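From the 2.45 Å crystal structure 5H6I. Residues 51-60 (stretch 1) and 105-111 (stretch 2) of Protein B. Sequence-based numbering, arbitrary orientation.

Stretch 1 51-60: QLRNIKDNVQ
Stretch 2, residues 105-111: VIEAITF

At the centre of the contact Ile55, Ile106 and Ile109 point toward the opposing stretch, all with chi1 m and chi2 t; their branched aliphatic side chains present methyls and leave no polar group unmet, which suits the buried Ile106 and Ile109. Ile55 bridges one helical turn of its partner: its CG2 lies 3.6 Å from Ile109 CG2, its CD1 3.9 Å from Ile106 CG2. Ile106 gives up the largest area, 83 of the 304 Å² buried in total. Buried Leu52 (m, t) leaves its backbone sideways, yet its end swings in, CD2 3.7 Å from Ile106 CG1. Val59 (m), also buried, in a loop conformation (phi/psi -103/29), closes the apolar row, CG1 4.2 Å from Ile109 CG2. The stretches, helical from Gln51 through Ile55 and from Val105 to Phe111 (phi/psi near -65/-40), run in the same general direction, axes 33° apart and 11.1 Å at closest approach. In register, Leu52 CA lies 7.2 Å from Ile106 CA and Ile55 CA 8.2 Å from Ile109 CA. Within the stretches, Val59 N bonds Ile55 O at 3.2 Å and Thr110 N bonds Ile106 O at 3.0 Å; no hydrogen bond links the two. At the partly exposed edge, extended Gln51 (t, t, chi3 -5°) lays NE2 3.4 Å from Ile106 CG2. Thr110 (p) offers CG2 to Ile55 CD1 at 4.4 Å, while its OG1 donates to Glu107 O at 3.2 Å.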

# COMPACT_ATOMS: atom_id res chain seq x y z
N GLN A 51 -2.47 8.58 -6.45
CA GLN A 51 -2.75 7.77 -5.27
C GLN A 51 -2.08 6.41 -5.35
O GLN A 51 -1.69 5.85 -4.31
CB GLN A 51 -4.25 7.62 -5.07
CG GLN A 51 -4.67 7.20 -3.67
CD GLN A 51 -6.07 7.65 -3.33
OE1 GLN A 51 -6.72 8.36 -4.11
NE2 GLN A 51 -6.56 7.23 -2.17
N LEU A 52 -1.93 5.85 -6.55
CA LEU A 52 -1.36 4.52 -6.68
C LEU A 52 0.16 4.52 -6.67
O LEU A 52 0.77 3.53 -6.26
CB LEU A 52 -1.88 3.85 -7.96
CG LEU A 52 -3.30 3.28 -7.89
CD1 LEU A 52 -3.79 2.89 -9.27
CD2 LEU A 52 -3.36 2.09 -6.94
N ARG A 53 0.79 5.61 -7.12
CA ARG A 53 2.25 5.68 -7.05
C ARG A 53 2.72 5.91 -5.62
O ARG A 53 3.81 5.45 -5.26
CB ARG A 53 2.78 6.78 -7.98
CG ARG A 53 2.26 8.17 -7.69
CD ARG A 53 3.27 9.00 -6.91
NE ARG A 53 3.05 10.43 -7.09
CZ ARG A 53 3.48 11.36 -6.24
NH1 ARG A 53 4.14 11.01 -5.15
NH2 ARG A 53 3.24 12.64 -6.48
N ASN A 54 1.93 6.60 -4.81
CA ASN A 54 2.22 6.69 -3.38
C ASN A 54 2.17 5.31 -2.74
O ASN A 54 3.06 4.92 -1.97
CB ASN A 54 1.24 7.63 -2.69
CG ASN A 54 1.42 9.08 -3.12
OD1 ASN A 54 2.53 9.52 -3.41
ND2 ASN A 54 0.32 9.82 -3.17
N ILE A 55 1.11 4.55 -3.05
CA ILE A 55 0.97 3.19 -2.52
C ILE A 55 2.07 2.28 -3.06
O ILE A 55 2.51 1.36 -2.37
CB ILE A 55 -0.44 2.66 -2.85
CG1 ILE A 55 -1.50 3.46 -2.10
CG2 ILE A 55 -0.55 1.18 -2.51
CD1 ILE A 55 -2.92 3.03 -2.40
N LYS A 56 2.54 2.54 -4.28
CA LYS A 56 3.54 1.68 -4.90
C LYS A 56 4.79 1.53 -4.04
O LYS A 56 5.44 0.48 -4.06
CB LYS A 56 3.92 2.24 -6.28
CG LYS A 56 4.83 1.33 -7.09
CD LYS A 56 5.51 2.11 -8.22
CE LYS A 56 6.44 1.22 -9.02
NZ LYS A 56 5.69 0.14 -9.73
N ASP A 57 5.13 2.56 -3.26
CA ASP A 57 6.31 2.48 -2.40
C ASP A 57 6.03 1.66 -1.14
O ASP A 57 6.87 0.85 -0.73
CB ASP A 57 6.79 3.88 -2.03
CG ASP A 57 6.98 4.77 -3.23
OD1 ASP A 57 7.27 4.24 -4.33
OD2 ASP A 57 6.84 6.01 -3.09
N ASN A 58 4.87 1.86 -0.52
CA ASN A 58 4.60 1.25 0.78
C ASN A 58 4.33 -0.24 0.69
O ASN A 58 4.47 -0.94 1.70
CB ASN A 58 3.41 1.95 1.44
CG ASN A 58 3.64 3.43 1.65
OD1 ASN A 58 4.77 3.88 1.80
ND2 ASN A 58 2.56 4.20 1.67
N VAL A 59 3.95 -0.75 -0.48
CA VAL A 59 3.58 -2.16 -0.61
C VAL A 59 4.71 -2.95 -1.25
O VAL A 59 4.48 -3.97 -1.92
CB VAL A 59 2.27 -2.32 -1.41
CG1 VAL A 59 1.13 -1.61 -0.70
CG2 VAL A 59 2.45 -1.77 -2.83
N GLN A 60 5.95 -2.49 -1.05
CA GLN A 60 7.10 -3.14 -1.67
C GLN A 60 7.37 -4.49 -1.01
O GLN A 60 7.54 -4.58 0.21
CB GLN A 60 8.33 -2.24 -1.56
CG GLN A 60 8.62 -1.45 -2.82
CD GLN A 60 8.45 -2.28 -4.07
OE1 GLN A 60 7.53 -2.07 -4.86
NE2 GLN A 60 9.35 -3.24 -4.26
N VAL A 105 -10.23 -0.70 -5.81
CA VAL A 105 -8.90 -1.28 -5.68
C VAL A 105 -8.10 -0.51 -4.63
O VAL A 105 -7.52 -1.10 -3.71
CB VAL A 105 -8.17 -1.29 -7.04
CG1 VAL A 105 -6.68 -1.48 -6.85
CG2 VAL A 105 -8.74 -2.37 -7.94
N ILE A 106 -8.08 0.82 -4.75
CA ILE A 106 -7.34 1.65 -3.80
C ILE A 106 -7.92 1.50 -2.40
O ILE A 106 -7.18 1.40 -1.42
CB ILE A 106 -7.33 3.12 -4.27
CG1 ILE A 106 -6.67 3.24 -5.64
CG2 ILE A 106 -6.62 4.00 -3.25
CD1 ILE A 106 -6.85 4.60 -6.29
N GLU A 107 -9.25 1.48 -2.29
CA GLU A 107 -9.88 1.38 -0.98
C GLU A 107 -9.55 0.06 -0.31
O GLU A 107 -9.40 0.00 0.92
CB GLU A 107 -11.40 1.55 -1.12
CG GLU A 107 -11.90 2.94 -0.77
CD GLU A 107 -13.27 3.22 -1.36
OE1 GLU A 107 -13.54 4.39 -1.71
OE2 GLU A 107 -14.08 2.27 -1.46
N ALA A 108 -9.43 -1.02 -1.09
CA ALA A 108 -9.07 -2.31 -0.51
C ALA A 108 -7.63 -2.31 -0.01
O ALA A 108 -7.32 -2.99 0.98
CB ALA A 108 -9.28 -3.42 -1.53
N ILE A 109 -6.74 -1.55 -0.66
CA ILE A 109 -5.34 -1.53 -0.24
C ILE A 109 -5.18 -0.73 1.04
O ILE A 109 -4.47 -1.16 1.97
CB ILE A 109 -4.46 -0.98 -1.37
CG1 ILE A 109 -4.55 -1.88 -2.60
CG2 ILE A 109 -3.02 -0.85 -0.91
CD1 ILE A 109 -4.33 -1.16 -3.91
N THR A 110 -5.82 0.44 1.13
CA THR A 110 -5.78 1.20 2.37
C THR A 110 -6.49 0.47 3.50
O THR A 110 -6.12 0.64 4.67
CB THR A 110 -6.41 2.58 2.17
OG1 THR A 110 -7.84 2.47 2.17
CG2 THR A 110 -5.94 3.21 0.86
N PHE A 111 -7.50 -0.34 3.18
CA PHE A 111 -8.14 -1.17 4.19
C PHE A 111 -7.15 -2.15 4.80
O PHE A 111 -7.20 -2.45 5.99
CB PHE A 111 -9.33 -1.91 3.58
CG PHE A 111 -9.96 -2.92 4.51
CD1 PHE A 111 -10.91 -2.53 5.44
CD2 PHE A 111 -9.62 -4.26 4.43
CE1 PHE A 111 -11.49 -3.45 6.29
CE2 PHE A 111 -10.19 -5.19 5.28
CZ PHE A 111 -11.13 -4.78 6.21